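Local coordinates for probable mannosyltransferase KTR4 (Saccharomyces cerevisiae, PDB 5A07), which belongs to a family of fungal glycosyltransferase-like proteins with a GT-A fold and binds guanosine-5'-diphosphate and a manganese ion in its lumenal part, at residues L326-S331 with S359-L364; M277-V280 with N285-N288. All blocks are in the same frame, centred on the assembly; numbering follows the deposited sequence.

Both contacts belong to the buried helical packing of one GT-A domain, and their centres lie about 12 Å apart. Contact 1 sits beside the central mixed sheet, about 11 Å from the centre of the chain, whereas contact 2 is farther out, at about 21 Å. Helix 354-365 connects them: its residues Ala361 and Leu362 receive Phe328 in contact 1, while Leu364 turns to contact 2. There Leu364 O pairs with Asn288 N at 2.9 Å, a probable hydrogen bond, and Leu364 CD1 lies 4.1 Å from Val280 CG2. Neither contact supplies a residue of the guanosine-5'-diphosphate pocket or the manganese site, where Glu232 and His381 bind the metal.

Contact 1 of 2, residues L326-S331 with S359-L364; sequences LDFLRS and SLALAL
In this GT-A fold the short helical turn that follows strand 322-325 of the central mixed sheet packs against helix 354-365, and the meeting is made by Phe328 on one side and Ala361 and Leu362 on the other. The bond from CA to CB of Phe328 already heads toward the helix. With CG anti to the backbone N (chi1 176°), the ring is carried away from its own turn and across to its neighbour. Its leading edge arrives at the helix backbone: CZ lies 3.6 Å from Ala361 O, which sits near the ring plane, so the slightly positive rim of the phenyl group faces a carbonyl oxygen. The methyl group of Ala361 is looser, with CB 4.4 Å from Phe328 CZ; the small side chain is consistent with the ring coming so near the main chain. Leu362 meets the neighbouring part of the ring at a slant through one branch of its fork, CD2 standing 3.5 Å from Phe328 CE2 and 3.7 Å from Phe328 CD2.

Behind the ring, the turn is closed by its own hydrogen bonds. Phe328 O accepts two donors from Ser331: the backbone N at 3.1 Å, and OG at 2.6 Å, the latter on a lone pair in the carbonyl plane with a C=O...O angle of 141°. A serine suits this place because its short hydroxyl can fold back onto the turn. Tyr334 and Tyr337 of helix 332-344 also touch Ala361.

No hydrogen bond joins the two segments, so their direct attachment rests on apolar contact and a weakly polar approach of ring edge to carbonyl, while the twofold grip on Phe328 O would steady the backbone from which the ring extends.

Contact 2 of 2, residues M277-V280 with N285-N288; sequences MDFV and NYLN
The aromatic contact is between Phe279 and Tyr286, whose rings lie with planes 30° apart but slid so far that they barely overlap, their centroids being 6.0 Å from each other. The touch falls on the edge of the Tyr286 ring, while Tyr286 CD2 comes to the Phe279 ring obliquely. Phe279 CZ is 3.8 Å from both CD2 and CE2 of Tyr286, and Phe279 CE2 approaches Tyr286 CD2 at 3.9 Å, near the plane of the tyrosine ring. A trans first torsion of Phe279 (chi1 173°), which sets CG beside the carbonyl carbon, carries the ring from the helix toward the loop. Flat rings suit this buried place, where His283, in the turn between the two segments, meets both, its plane nearly parallel to that of Tyr286.

Here the chain reverses: helix 272-282 ends, and the following 3-10 turn and loop fold back so that their side chains lie against its last turns. Residues of helices 332-344 and 354-365 close in around the aromatic pair, among them Lys336 and Phe365, which each touch both side chains.

The aliphatic contact runs beside it, between Val280 and Leu287, whose CA atoms are 7.4 Å apart, the nearest across the two segments. A single methyl of the valine, CG1, fits against the forked end of the leucine, at 3.7 Å from Leu287 CD1 and 3.8 Å from Leu287 CD2, and the two side chains cross at about a right angle. Beta-branched Val280 keeps its methyls close to the helix, and the longer Leu287 spans the remaining distance; Leu364 touches both, and Leu46, Ile49 and Met50 of helix 43-53 pack on Leu287.

Contact 1 of 2, residues L326-S331 with S359-L364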
loop_
_atom_site.group_PDB
_atom_site.type_symbol
_atom_site.label_atom_id
_atom_site.label_comp_id
_atom_site.label_asym_id
_atom_site.label_seq_id
_atom_site.Cartn_x
_atom_site.Cartn_y
_atom_site.Cartn_z
ATOM N N LEU B 326 -11.804 -4.929 -1.724
ATOM C CA LEU B 326 -11.526 -5.844 -2.815
ATOM C C LEU B 326 -12.434 -5.660 -4.046
ATOM O O LEU B 326 -12.036 -6.101 -5.129
ATOM C CB LEU B 326 -11.610 -7.308 -2.374
ATOM C CG LEU B 326 -10.673 -7.751 -1.240
ATOM C CD1 LEU B 326 -10.787 -9.239 -0.977
ATOM C CD2 LEU B 326 -9.256 -7.410 -1.579
ATOM N N ASP B 327 -13.563 -5.009 -3.887
ATOM C CA ASP B 327 -14.409 -4.638 -5.056
ATOM C C ASP B 327 -13.613 -3.784 -6.051
ATOM O O ASP B 327 -13.840 -3.885 -7.235
ATOM C CB ASP B 327 -15.586 -3.795 -4.640
ATOM C CG ASP B 327 -16.668 -4.564 -3.896
ATOM O OD1 ASP B 327 -16.558 -5.745 -3.663
ATOM O OD2 ASP B 327 -17.725 -3.953 -3.602
ATOM N N PHE B 328 -12.676 -2.929 -5.585
ATOM C CA PHE B 328 -11.872 -2.217 -6.527
ATOM C C PHE B 328 -10.935 -3.138 -7.333
ATOM O O PHE B 328 -10.817 -3.036 -8.544
ATOM C CB PHE B 328 -11.107 -1.033 -5.851
ATOM C CG PHE B 328 -10.204 -0.343 -6.775
ATOM C CD1 PHE B 328 -10.704 0.447 -7.823
ATOM C CD2 PHE B 328 -8.832 -0.506 -6.680
ATOM C CE1 PHE B 328 -9.849 1.067 -8.725
ATOM C CE2 PHE B 328 -7.982 0.124 -7.574
ATOM C CZ PHE B 328 -8.498 0.937 -8.605
ATOM N N LEU B 329 -10.263 -4.058 -6.642
ATOM C CA LEU B 329 -9.311 -4.935 -7.299
ATOM C C LEU B 329 -10.046 -5.888 -8.276
ATOM O O LEU B 329 -9.457 -6.374 -9.220
ATOM C CB LEU B 329 -8.571 -5.778 -6.275
ATOM C CG LEU B 329 -7.770 -5.002 -5.197
ATOM C CD1 LEU B 329 -6.871 -5.903 -4.411
ATOM C CD2 LEU B 329 -6.988 -3.886 -5.795
ATOM N N ARG B 330 -11.265 -6.235 -7.918
ATOM C CA ARG B 330 -12.081 -7.128 -8.735
ATOM C C ARG B 330 -12.754 -6.423 -9.943
ATOM O O ARG B 330 -13.382 -7.099 -10.749
ATOM C CB ARG B 330 -13.109 -7.784 -7.856
ATOM C CG ARG B 330 -12.481 -8.795 -6.897
ATOM C CD ARG B 330 -13.479 -9.217 -5.814
ATOM N NE ARG B 330 -12.808 -10.249 -5.001
ATOM C CZ ARG B 330 -13.164 -10.595 -3.777
ATOM N NH1 ARG B 330 -14.091 -9.963 -3.164
ATOM N NH2 ARG B 330 -12.493 -11.521 -3.138
ATOM N N SER B 331 -12.675 -5.097 -10.009
ATOM C CA SER B 331 -13.334 -4.270 -11.019
ATOM C C SER B 331 -12.600 -4.336 -12.303
ATOM O O SER B 331 -11.445 -4.721 -12.382
ATOM C CB SER B 331 -13.403 -2.786 -10.547
ATOM O OG SER B 331 -12.105 -2.122 -10.646
ATOM N N SER B 359 -0.605 1.125 -6.626
ATOM C CA SER B 359 -0.665 2.592 -6.461
ATOM C C SER B 359 -0.985 3.290 -7.805
ATOM O O SER B 359 -1.792 4.210 -7.832
ATOM C CB SER B 359 0.649 3.152 -5.916
ATOM O OG SER B 359 0.911 2.626 -4.627
ATOM N N LEU B 360 -0.444 2.771 -8.898
ATOM C CA LEU B 360 -0.780 3.336 -10.242
ATOM C C LEU B 360 -2.225 3.137 -10.592
ATOM O O LEU B 360 -2.920 4.047 -11.035
ATOM C CB LEU B 360 0.121 2.722 -11.349
ATOM C CG LEU B 360 1.512 3.235 -11.290
ATOM C CD1 LEU B 360 2.457 2.359 -12.117
ATOM C CD2 LEU B 360 1.609 4.643 -11.825
ATOM N N ALA B 361 -2.728 1.940 -10.295
ATOM C CA ALA B 361 -4.113 1.647 -10.520
ATOM C C ALA B 361 -5.027 2.536 -9.675
ATOM O O ALA B 361 -6.041 3.046 -10.177
ATOM C CB ALA B 361 -4.429 0.212 -10.252
ATOM N N LEU B 362 -4.718 2.652 -8.388
ATOM C CA LEU B 362 -5.539 3.498 -7.528
ATOM C C LEU B 362 -5.516 4.982 -8.018
ATOM O O LEU B 362 -6.495 5.667 -7.997
ATOM C CB LEU B 362 -5.028 3.389 -6.093
ATOM C CG LEU B 362 -5.398 2.121 -5.364
ATOM C CD1 LEU B 362 -4.481 2.014 -4.131
ATOM C CD2 LEU B 362 -6.856 2.138 -4.937
ATOM N N ALA B 363 -4.357 5.475 -8.381
ATOM C CA ALA B 363 -4.229 6.883 -8.729
ATOM C C ALA B 363 -4.914 7.195 -10.096
ATOM O O ALA B 363 -5.446 8.288 -10.291
ATOM C CB ALA B 363 -2.763 7.240 -8.797
ATOM N N LEU B 364 -4.873 6.236 -11.019
ATOM C CA LEU B 364 -5.393 6.456 -12.379
ATOM C C LEU B 364 -6.868 6.131 -12.477
ATOM O O LEU B 364 -7.612 6.844 -13.202
ATOM C CB LEU B 364 -4.624 5.610 -13.393
ATOM C CG LEU B 364 -3.197 6.097 -13.535
ATOM C CD1 LEU B 364 -2.401 5.072 -14.282
ATOM C CD2 LEU B 364 -3.103 7.433 -14.226
#

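Contact 2 of 2, residues M277-V280 with N285-N288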
loop_
_atom_site.group_PDB
_atom_site.type_symbol
_atom_site.label_atom_id
_atom_site.label_comp_id
_atom_site.label_asym_id
_atom_site.label_seq_id
_atom_site.Cartn_x
_atom_site.Cartn_y
_atom_site.Cartn_z
ATOM N N MET B 277 1.209 3.833 -19.386
ATOM C CA MET B 277 0.672 4.886 -20.300
ATOM C C MET B 277 0.119 4.297 -21.620
ATOM O O MET B 277 -0.946 4.741 -22.087
ATOM C CB MET B 277 1.740 5.934 -20.585
ATOM C CG MET B 277 2.014 6.813 -19.374
ATOM S SD MET B 277 0.597 7.710 -18.780
ATOM C CE MET B 277 -0.071 6.644 -17.483
ATOM N N ASP B 278 0.789 3.275 -22.160
ATOM C CA ASP B 278 0.259 2.569 -23.348
ATOM C C ASP B 278 -1.077 1.980 -22.991
ATOM O O ASP B 278 -2.029 2.136 -23.727
ATOM C CB ASP B 278 1.190 1.440 -23.829
ATOM C CG ASP B 278 2.477 1.950 -24.468
ATOM O OD1 ASP B 278 2.503 3.105 -24.910
ATOM O OD2 ASP B 278 3.483 1.218 -24.469
ATOM N N PHE B 279 -1.210 1.343 -21.817
ATOM C CA PHE B 279 -2.514 0.789 -21.478
ATOM C C PHE B 279 -3.591 1.858 -21.372
ATOM O O PHE B 279 -4.722 1.670 -21.824
ATOM C CB PHE B 279 -2.415 0.008 -20.129
ATOM C CG PHE B 279 -3.719 -0.460 -19.596
ATOM C CD1 PHE B 279 -4.260 -1.665 -20.017
ATOM C CD2 PHE B 279 -4.354 0.225 -18.611
ATOM C CE1 PHE B 279 -5.490 -2.103 -19.516
ATOM C CE2 PHE B 279 -5.569 -0.200 -18.098
ATOM C CZ PHE B 279 -6.111 -1.390 -18.523
ATOM N N VAL B 280 -3.247 2.972 -20.743
ATOM C CA VAL B 280 -4.217 4.069 -20.565
ATOM C C VAL B 280 -4.642 4.694 -21.918
ATOM O O VAL B 280 -5.799 5.007 -22.083
ATOM C CB VAL B 280 -3.632 5.157 -19.624
ATOM C CG1 VAL B 280 -4.357 6.456 -19.753
ATOM C CG2 VAL B 280 -3.668 4.676 -18.174
ATOM N N ASN B 285 -11.381 5.445 -21.038
ATOM C CA ASN B 285 -12.588 5.389 -20.245
ATOM C C ASN B 285 -12.326 4.844 -18.790
ATOM O O ASN B 285 -13.135 5.034 -17.942
ATOM C CB ASN B 285 -13.598 4.470 -20.914
ATOM C CG ASN B 285 -12.958 3.125 -21.382
ATOM O OD1 ASN B 285 -11.980 3.091 -22.189
ATOM N ND2 ASN B 285 -13.493 2.007 -20.876
ATOM N N TYR B 286 -11.212 4.175 -18.560
ATOM C CA TYR B 286 -10.888 3.656 -17.199
ATOM C C TYR B 286 -10.351 4.765 -16.302
ATOM O O TYR B 286 -10.416 4.640 -15.093
ATOM C CB TYR B 286 -9.857 2.520 -17.290
ATOM C CG TYR B 286 -10.365 1.251 -17.929
ATOM C CD1 TYR B 286 -11.701 0.971 -18.033
ATOM C CD2 TYR B 286 -9.474 0.319 -18.388
ATOM C CE1 TYR B 286 -12.138 -0.251 -18.603
ATOM C CE2 TYR B 286 -9.895 -0.866 -18.938
ATOM C CZ TYR B 286 -11.225 -1.135 -19.010
ATOM O OH TYR B 286 -11.593 -2.291 -19.596
ATOM N N LEU B 287 -9.815 5.831 -16.899
ATOM C CA LEU B 287 -9.365 6.997 -16.135
ATOM C C LEU B 287 -10.471 7.622 -15.267
ATOM O O LEU B 287 -11.575 7.789 -15.722
ATOM C CB LEU B 287 -8.742 8.067 -17.050
ATOM C CG LEU B 287 -7.433 7.679 -17.713
ATOM C CD1 LEU B 287 -7.085 8.702 -18.782
ATOM C CD2 LEU B 287 -6.312 7.642 -16.690
ATOM N N ASN B 288 -10.195 7.927 -13.987
ATOM C CA ASN B 288 -11.094 8.720 -13.142
ATOM C C ASN B 288 -10.710 10.157 -13.211
ATOM O O ASN B 288 -9.512 10.485 -13.138
ATOM C CB ASN B 288 -11.061 8.261 -11.674
ATOM C CG ASN B 288 -12.127 8.907 -10.847
ATOM O OD1 ASN B 288 -12.017 10.038 -10.428
ATOM N ND2 ASN B 288 -13.179 8.204 -10.643
#